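Local coordinates for putative uncharacterized protein (Streptococcus mutans, PDB 3L7N) that is probably a class I glutamine amidotransferase, expected to release ammonia from glutamine for transfer to an acceptor that is not established, at residues Q223-Y226 with S227-R231; Q214-Y218 with S219-Q223; P66-A70 with Q71-K75. One frame throughout, in Å; residues are numbered along the deposited sequence.

Interaction 1: Q223-Y226 with S227-R231; sequences QALY and SFLDR
Y226 meets D230 through one main-chain bond of the alpha-helix 219-233, whose middle turns lie against helix 15-23 in this class I glutamine amidotransferase fold. The evidence for regular winding is the i to i+4 pattern: D230 N donates to Y226 O over 2.9 Å with an angle of 164° at the hydrogen, L229 N reaches L225 O at 2.9 Å, and S227 N reaches Q223 O at 3.1 Å. F228 N follows the same pattern to A224 O, although that oxygen is less surely placed.

The side chains sort onto different sides of the helix. The first torsion of Y226 (chi1 -62°) swings the ring back beside its own nitrogen, toward Q223, whose amide oxygen OE1 meets the ring at its edge, in the ring plane; the tyrosine also lies against A16, A19 and R24. S227, bonded through its N, touches D132 with its side chain. D230 follows one turn after Y226: CB lies 3.3 Å from Y226 O, and OD2 comes to 2.9 Å from the same Y226 O. These are two acceptors that cannot bond each other, and the charge is taken up by R24 in a salt bridge from OD2, while OD1 accepts from W20 NE1. This ties the helix to the end of helix 15-23.

L225 and L229 make the apolar side, with L225 leaning on Y17 and L229 on W20, while F228 sets its ring edge-to-face with F176 and Y174. The L225 chain slants across the L229 methyl, with branch carbon L225 CG 3.8 Å from L229 CD1.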
loop_
_atom_site.group_PDB
_atom_site.type_symbol
_atom_site.label_atom_id
_atom_site.label_comp_id
_atom_site.label_asym_id
_atom_site.label_seq_id
_atom_site.Cartn_x
_atom_site.Cartn_y
_atom_site.Cartn_z
ATOM N N GLN A 223 -0.168 -11.290 -9.620
ATOM C CA GLN A 223 0.817 -12.335 -9.798
ATOM C C GLN A 223 2.249 -11.781 -9.555
ATOM O O GLN A 223 3.099 -12.443 -8.919
ATOM C CB GLN A 223 0.669 -12.988 -11.202
ATOM C CG GLN A 223 1.616 -14.282 -11.469
ATOM C CD GLN A 223 1.595 -15.317 -10.287
ATOM O OE1 GLN A 223 0.489 -15.865 -9.903
ATOM N NE2 GLN A 223 2.800 -15.544 -9.654
ATOM N N ALA A 224 2.487 -10.559 -10.017
ATOM C CA ALA A 224 3.690 -9.888 -9.726
ATOM C C ALA A 224 3.824 -9.772 -8.216
ATOM O O ALA A 224 4.905 -10.174 -7.626
ATOM C CB ALA A 224 3.690 -8.576 -10.342
ATOM N N LEU A 225 2.723 -9.282 -7.536
ATOM C CA LEU A 225 2.686 -9.222 -6.035
ATOM C C LEU A 225 3.077 -10.535 -5.380
ATOM O O LEU A 225 3.972 -10.567 -4.546
ATOM C CB LEU A 225 1.367 -8.818 -5.581
ATOM C CG LEU A 225 1.173 -8.425 -4.148
ATOM C CD1 LEU A 225 2.196 -7.391 -3.655
ATOM C CD2 LEU A 225 -0.207 -7.862 -4.043
ATOM N N TYR A 226 2.440 -11.634 -5.795
ATOM C CA TYR A 226 2.762 -12.926 -5.228
ATOM C C TYR A 226 4.225 -13.197 -5.285
ATOM O O TYR A 226 4.788 -13.771 -4.350
ATOM C CB TYR A 226 1.984 -14.065 -5.916
ATOM C CG TYR A 226 0.505 -13.955 -5.773
ATOM C CD1 TYR A 226 -0.049 -13.338 -4.685
ATOM C CD2 TYR A 226 -0.353 -14.480 -6.731
ATOM C CE1 TYR A 226 -1.474 -13.170 -4.552
ATOM C CE2 TYR A 226 -1.798 -14.340 -6.597
ATOM C CZ TYR A 226 -2.323 -13.678 -5.492
ATOM O OH TYR A 226 -3.705 -13.489 -5.344
ATOM N N SER A 227 4.860 -12.884 -6.419
ATOM C CA SER A 227 6.331 -13.195 -6.571
ATOM C C SER A 227 7.126 -12.357 -5.574
ATOM O O SER A 227 8.055 -12.880 -4.924
ATOM C CB SER A 227 6.818 -12.906 -7.966
ATOM O OG SER A 227 6.542 -11.525 -8.294
ATOM N N PHE A 228 6.733 -11.071 -5.407
ATOM C CA PHE A 228 7.337 -10.223 -4.364
ATOM C C PHE A 228 7.177 -10.799 -2.916
ATOM O O PHE A 228 8.194 -11.018 -2.202
ATOM C CB PHE A 228 6.847 -8.783 -4.450
ATOM C CG PHE A 228 7.248 -7.934 -3.269
ATOM C CD1 PHE A 228 8.545 -7.342 -3.209
ATOM C CD2 PHE A 228 6.353 -7.748 -2.168
ATOM C CE1 PHE A 228 8.948 -6.565 -2.080
ATOM C CE2 PHE A 228 6.734 -6.976 -1.031
ATOM C CZ PHE A 228 8.048 -6.384 -0.982
ATOM N N LEU A 229 5.939 -11.149 -2.524
ATOM C CA LEU A 229 5.699 -11.628 -1.141
ATOM C C LEU A 229 6.408 -12.923 -0.897
ATOM O O LEU A 229 7.042 -13.114 0.181
ATOM C CB LEU A 229 4.185 -11.754 -0.831
ATOM C CG LEU A 229 3.360 -10.439 -0.959
ATOM C CD1 LEU A 229 1.834 -10.719 -1.159
ATOM C CD2 LEU A 229 3.598 -9.615 0.252
ATOM N N ASP A 230 6.371 -13.816 -1.893
ATOM C CA ASP A 230 7.102 -15.054 -1.796
ATOM C C ASP A 230 8.546 -14.843 -1.573
ATOM O O ASP A 230 9.182 -15.514 -0.677
ATOM C CB ASP A 230 6.886 -15.884 -2.993
ATOM C CG ASP A 230 5.623 -16.637 -2.926
ATOM O OD1 ASP A 230 5.276 -17.171 -1.818
ATOM O OD2 ASP A 230 4.947 -16.675 -3.925
ATOM N N ARG A 231 9.120 -13.896 -2.326
ATOM C CA ARG A 231 10.556 -13.660 -2.210
ATOM C C ARG A 231 10.905 -12.929 -0.917
ATOM O O ARG A 231 11.906 -13.258 -0.269
ATOM C CB ARG A 231 11.087 -12.939 -3.409
ATOM C CG ARG A 231 11.130 -13.785 -4.705
ATOM C CD ARG A 231 11.551 -12.882 -5.831
ATOM N NE ARG A 231 11.567 -13.509 -7.123
ATOM C CZ ARG A 231 12.577 -14.256 -7.586
ATOM N NH1 ARG A 231 13.618 -14.559 -6.792
ATOM N NH2 ARG A 231 12.528 -14.727 -8.845
#

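Interaction 2: Q214-Y218 with S219-Q223; sequences QTFDY and SSMNQ
D217 OD1 accepts from S219 N over 2.8 Å, in an Asx turn that caps the start of helix 219-233. The angle at the hydrogen is 169°, and the donor meets the oxygen nearly along its C-O axis. S219 OG also lies by D217 OD1, but the modelled separation is too short to trust, and this second contact is doubtful. D217 CG stands opposite its own main-chain nitrogen (chi1 177°), which carries OD1 into line with the S219 N-H. The helix then closes its first turn with N222 N on Y218 O, 3.2 Å and nearly straight at 175°.

Water 1 adds a second link, donating to D217 O at 3.1 Å and accepting from M221 N at 2.7 Å. It is thus inserted between the two members of an i to i+4 pair, bridging them in place of a direct bond.

Beside this polar cap runs a Met-aromatic contact. The M221 chain runs alongside Y218 in the same direction; SD sits at the edge of the tyrosine ring, in its plane, 5.0 Å from the centroid. The bend at chi3 brings methyl CE in obliquely beside Y218 CD1, and M221 CE also approaches F216 CE2 at 4.1 Å. F216 in turn covers one face of the Y218 ring. Around them, N115 touches all three side chains, and P184 and V187 of helix 184-193 pack on Y218. The N222 amide is engaged by F182 O and L180 O through ND2, and the tyrosine hydroxyl OH bonds to M213 O.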
loop_
_atom_site.group_PDB
_atom_site.type_symbol
_atom_site.label_atom_id
_atom_site.label_comp_id
_atom_site.label_asym_id
_atom_site.label_seq_id
_atom_site.Cartn_x
_atom_site.Cartn_y
_atom_site.Cartn_z
ATOM N N GLN A 214 -12.999 -1.072 -14.424
ATOM C CA GLN A 214 -13.858 -2.160 -14.055
ATOM C C GLN A 214 -13.666 -3.395 -14.965
ATOM O O GLN A 214 -13.719 -4.547 -14.492
ATOM C CB GLN A 214 -15.277 -1.706 -14.050
ATOM C CG GLN A 214 -16.175 -2.667 -13.450
ATOM C CD GLN A 214 -16.131 -2.635 -11.936
ATOM O OE1 GLN A 214 -16.694 -1.694 -11.289
ATOM N NE2 GLN A 214 -15.483 -3.695 -11.315
ATOM N N THR A 215 -13.329 -3.144 -16.241
ATOM C CA THR A 215 -13.183 -4.239 -17.251
ATOM C C THR A 215 -11.781 -4.780 -17.306
ATOM O O THR A 215 -11.539 -5.796 -17.935
ATOM C CB THR A 215 -13.557 -3.759 -18.647
ATOM O OG1 THR A 215 -12.764 -2.616 -18.972
ATOM C CG2 THR A 215 -15.073 -3.368 -18.704
ATOM N N PHE A 216 -10.851 -4.089 -16.641
ATOM C CA PHE A 216 -9.418 -4.365 -16.776
ATOM C C PHE A 216 -9.081 -5.755 -16.176
ATOM O O PHE A 216 -9.823 -6.262 -15.372
ATOM C CB PHE A 216 -8.596 -3.227 -16.102
ATOM C CG PHE A 216 -7.139 -3.378 -16.248
ATOM C CD1 PHE A 216 -6.466 -2.769 -17.293
ATOM C CD2 PHE A 216 -6.397 -4.188 -15.335
ATOM C CE1 PHE A 216 -5.005 -2.984 -17.468
ATOM C CE2 PHE A 216 -4.964 -4.390 -15.475
ATOM C CZ PHE A 216 -4.282 -3.797 -16.528
ATOM N N ASP A 217 -8.018 -6.391 -16.638
ATOM C CA ASP A 217 -7.671 -7.692 -16.095
ATOM C C ASP A 217 -6.506 -7.617 -15.073
ATOM O O ASP A 217 -5.321 -7.363 -15.462
ATOM C CB ASP A 217 -7.322 -8.671 -17.196
ATOM C CG ASP A 217 -6.864 -10.064 -16.638
ATOM O OD1 ASP A 217 -6.521 -10.161 -15.457
ATOM O OD2 ASP A 217 -6.858 -11.041 -17.382
ATOM N N TYR A 218 -6.809 -7.962 -13.791
ATOM C CA TYR A 218 -5.878 -7.735 -12.697
ATOM C C TYR A 218 -4.963 -8.877 -12.384
ATOM O O TYR A 218 -4.208 -8.795 -11.443
ATOM C CB TYR A 218 -6.614 -7.305 -11.440
ATOM C CG TYR A 218 -7.261 -6.002 -11.556
ATOM C CD1 TYR A 218 -6.555 -4.834 -11.266
ATOM C CD2 TYR A 218 -8.611 -5.891 -11.986
ATOM C CE1 TYR A 218 -7.166 -3.532 -11.395
ATOM C CE2 TYR A 218 -9.248 -4.629 -12.097
ATOM C CZ TYR A 218 -8.499 -3.443 -11.825
ATOM O OH TYR A 218 -9.074 -2.188 -11.996
ATOM N N SER A 219 -4.981 -9.929 -13.158
ATOM C CA SER A 219 -4.246 -11.149 -12.742
ATOM C C SER A 219 -2.734 -10.994 -12.774
ATOM O O SER A 219 -1.993 -11.794 -12.120
ATOM C CB SER A 219 -4.672 -12.413 -13.553
ATOM O OG SER A 219 -5.315 -12.067 -14.797
ATOM N N SER A 220 -2.235 -10.039 -13.565
ATOM C CA SER A 220 -0.793 -9.908 -13.706
ATOM C C SER A 220 -0.184 -9.164 -12.577
ATOM O O SER A 220 0.841 -9.598 -12.043
ATOM C CB SER A 220 -0.427 -9.278 -15.013
ATOM O OG SER A 220 -0.908 -10.078 -16.059
ATOM N N MET A 221 -0.812 -8.043 -12.166
ATOM C CA MET A 221 -0.414 -7.397 -10.888
ATOM C C MET A 221 -0.503 -8.306 -9.659
ATOM O O MET A 221 0.476 -8.426 -8.948
ATOM C CB MET A 221 -1.066 -6.053 -10.638
ATOM C CG MET A 221 -2.313 -5.862 -11.211
ATOM S SD MET A 221 -3.052 -4.490 -10.386
ATOM C CE MET A 221 -3.574 -3.478 -11.745
ATOM N N ASN A 222 -1.642 -9.024 -9.465
ATOM C CA ASN A 222 -1.728 -9.986 -8.348
ATOM C C ASN A 222 -0.515 -10.892 -8.417
ATOM O O ASN A 222 0.066 -11.282 -7.403
ATOM C CB ASN A 222 -2.967 -10.871 -8.438
ATOM C CG ASN A 222 -4.289 -10.099 -8.470
ATOM O OD1 ASN A 222 -5.336 -10.704 -8.750
ATOM N ND2 ASN A 222 -4.272 -8.794 -8.138
ATOM N N GLN A 223 -0.168 -11.290 -9.620
ATOM C CA GLN A 223 0.817 -12.335 -9.798
ATOM C C GLN A 223 2.249 -11.781 -9.555
ATOM O O GLN A 223 3.099 -12.443 -8.919
ATOM C CB GLN A 223 0.669 -12.988 -11.202
ATOM C CG GLN A 223 1.616 -14.282 -11.469
ATOM C CD GLN A 223 1.595 -15.317 -10.287
ATOM O OE1 GLN A 223 0.489 -15.865 -9.903
ATOM N NE2 GLN A 223 2.800 -15.544 -9.654
HETATM O O HOH W 1 -2.648 -7.402 -13.976
#

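Interaction 3: P66-A70 with Q71-K75; sequences PYYDA and QAEVK
D69 and A72 form the N-cap bond of helix 70-82, within the class I glutamine amidotransferase region of the chain. A72 N donates to D69 OD1 over 3.1 Å, the donor standing 71° out of the carboxylate plane. The N-cap torsion explains this bond: CG of D69 lies opposite the backbone nitrogen (chi1 -175°), which brings OD1 back to A72 N with the N-H above the carboxylate. OD2 has a long, weak ion pair with K62. Among main-chain bonds, E73 N reaches D69 O at 3.1 Å within the carbonyl plane, and V74 N reaches A70 O at 2.8 Å, so the ordinary i to i+4 pattern is in force from the first turn.

A water carries the next group of bonds. Water 2 accepts from D69 N at 2.8 Å, donates to E73 OE2 at 2.6 Å, and makes a weak bond to Y67 O. It therefore ties the loop just before the cap to a carboxylate from one turn into the helix.

Van der Waals contact completes the fit. A72 CB packs on D69 CG at 3.6 Å. The E73 chain passes crosswise to Y68, its carboxylate turned 73° from the ring, with E73 OE2 3.8 Å from Y68 CD2 in an oblique approach. V74 leans on V99 and A100 of helix 92-100, and the same helix touches E73 through L96 and Y68 through L92.

Y68 OH is bound to S57 O. The D69 carboxylate, close to the N-H groups of the first turn, probably interacts favourably with the helix dipole. The chemistry thus implies a capped, water-bridged helix start in which the buried E73 carboxylate is held from both oxygens, OE2 by the water and OE1 by H8 NE2.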
loop_
_atom_site.group_PDB
_atom_site.type_symbol
_atom_site.label_atom_id
_atom_site.label_comp_id
_atom_site.label_asym_id
_atom_site.label_seq_id
_atom_site.Cartn_x
_atom_site.Cartn_y
_atom_site.Cartn_z
ATOM N N PRO A 66 -13.058 9.349 14.325
ATOM C CA PRO A 66 -12.876 9.287 15.755
ATOM C C PRO A 66 -12.123 8.010 16.240
ATOM O O PRO A 66 -11.722 7.927 17.466
ATOM C CB PRO A 66 -14.283 9.305 16.269
ATOM C CG PRO A 66 -15.026 9.956 15.290
ATOM C CD PRO A 66 -14.408 9.726 13.983
ATOM N N TYR A 67 -11.946 7.023 15.314
ATOM C CA TYR A 67 -11.351 5.659 15.645
ATOM C C TYR A 67 -9.900 5.575 15.222
ATOM O O TYR A 67 -9.212 4.598 15.502
ATOM C CB TYR A 67 -12.117 4.572 14.921
ATOM C CG TYR A 67 -12.183 4.813 13.397
ATOM C CD1 TYR A 67 -11.101 4.498 12.575
ATOM C CD2 TYR A 67 -13.314 5.434 12.796
ATOM C CE1 TYR A 67 -11.127 4.758 11.215
ATOM C CE2 TYR A 67 -13.349 5.664 11.435
ATOM C CZ TYR A 67 -12.227 5.334 10.657
ATOM O OH TYR A 67 -12.224 5.570 9.314
ATOM N N TYR A 68 -9.462 6.572 14.502
ATOM C CA TYR A 68 -8.176 6.552 13.836
ATOM C C TYR A 68 -7.167 7.237 14.677
ATOM O O TYR A 68 -7.366 8.354 15.046
ATOM C CB TYR A 68 -8.319 7.317 12.557
ATOM C CG TYR A 68 -7.076 7.489 11.790
ATOM C CD1 TYR A 68 -6.583 8.739 11.530
ATOM C CD2 TYR A 68 -6.414 6.393 11.253
ATOM C CE1 TYR A 68 -5.476 8.898 10.792
ATOM C CE2 TYR A 68 -5.325 6.546 10.504
ATOM C CZ TYR A 68 -4.848 7.789 10.264
ATOM O OH TYR A 68 -3.718 7.935 9.499
ATOM N N ASP A 69 -6.047 6.588 14.930
ATOM C CA ASP A 69 -4.970 7.175 15.760
ATOM C C ASP A 69 -3.620 6.984 15.029
ATOM O O ASP A 69 -2.978 5.944 15.145
ATOM C CB ASP A 69 -4.964 6.496 17.114
ATOM C CG ASP A 69 -3.977 7.102 18.092
ATOM O OD1 ASP A 69 -3.081 7.869 17.691
ATOM O OD2 ASP A 69 -4.092 6.775 19.297
ATOM N N ALA A 70 -3.275 7.955 14.174
ATOM C CA ALA A 70 -2.100 7.845 13.307
ATOM C C ALA A 70 -0.865 7.692 14.142
ATOM O O ALA A 70 0.020 6.927 13.817
ATOM C CB ALA A 70 -1.996 8.983 12.477
ATOM N N GLN A 71 -0.826 8.398 15.267
ATOM C CA GLN A 71 0.294 8.294 16.196
ATOM C C GLN A 71 0.532 6.853 16.652
ATOM O O GLN A 71 1.670 6.387 16.679
ATOM C CB GLN A 71 0.066 9.198 17.410
ATOM C CG GLN A 71 1.139 10.257 17.606
ATOM C CD GLN A 71 2.400 9.961 16.818
ATOM O OE1 GLN A 71 3.232 9.155 17.235
ATOM N NE2 GLN A 71 2.549 10.614 15.672
ATOM N N ALA A 72 -0.543 6.156 17.011
ATOM C CA ALA A 72 -0.439 4.795 17.495
ATOM C C ALA A 72 -0.012 3.874 16.389
ATOM O O ALA A 72 0.797 2.988 16.616
ATOM C CB ALA A 72 -1.706 4.359 18.067
ATOM N N GLU A 73 -0.514 4.101 15.156
ATOM C CA GLU A 73 -0.060 3.289 14.030
ATOM C C GLU A 73 1.408 3.493 13.706
ATOM O O GLU A 73 2.186 2.463 13.512
ATOM C CB GLU A 73 -0.933 3.451 12.822
ATOM C CG GLU A 73 -2.349 3.335 13.193
ATOM C CD GLU A 73 -3.318 3.000 12.018
ATOM O OE1 GLU A 73 -2.867 2.511 10.929
ATOM O OE2 GLU A 73 -4.552 3.236 12.225
ATOM N N VAL A 74 1.852 4.773 13.739
ATOM C CA VAL A 74 3.303 5.094 13.602
ATOM C C VAL A 74 4.165 4.374 14.690
ATOM O O VAL A 74 5.140 3.658 14.364
ATOM C CB VAL A 74 3.585 6.594 13.615
ATOM C CG1 VAL A 74 5.088 6.838 13.647
ATOM C CG2 VAL A 74 2.935 7.292 12.391
ATOM N N LYS A 75 3.771 4.466 15.933
ATOM C CA LYS A 75 4.541 3.773 16.952
ATOM C C LYS A 75 4.533 2.294 16.739
ATOM O O LYS A 75 5.536 1.611 16.995
ATOM C CB LYS A 75 4.051 4.101 18.349
ATOM C CG LYS A 75 4.063 5.559 18.672
ATOM C CD LYS A 75 4.517 5.792 20.164
ATOM C CE LYS A 75 4.279 7.296 20.589
ATOM N NZ LYS A 75 3.670 7.341 21.953
HETATM O O HOH W 2 -6.187 3.863 14.141
#

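Interactions 1 and 2 belong to the same helix, 219-233: interaction 2 builds its capped start and interaction 1 its middle turns, with Q223 common to both and centres 14 Å apart. Interaction 3 starts a different helix, 70-82, on the opposite side of the chain's centre. It lies 29 Å from interaction 1 and 32 Å from interaction 2 between centres, with nearest atoms about 17 and 22 Å apart. Both helix starts use an aspartate side chain to receive an early N-H. In interaction 3 the E73 side chain comes close to, but does not contact, G89, C91 and G93, whose GxCxG sequence is consistent with the nucleophile elbow of class I amidotransferases.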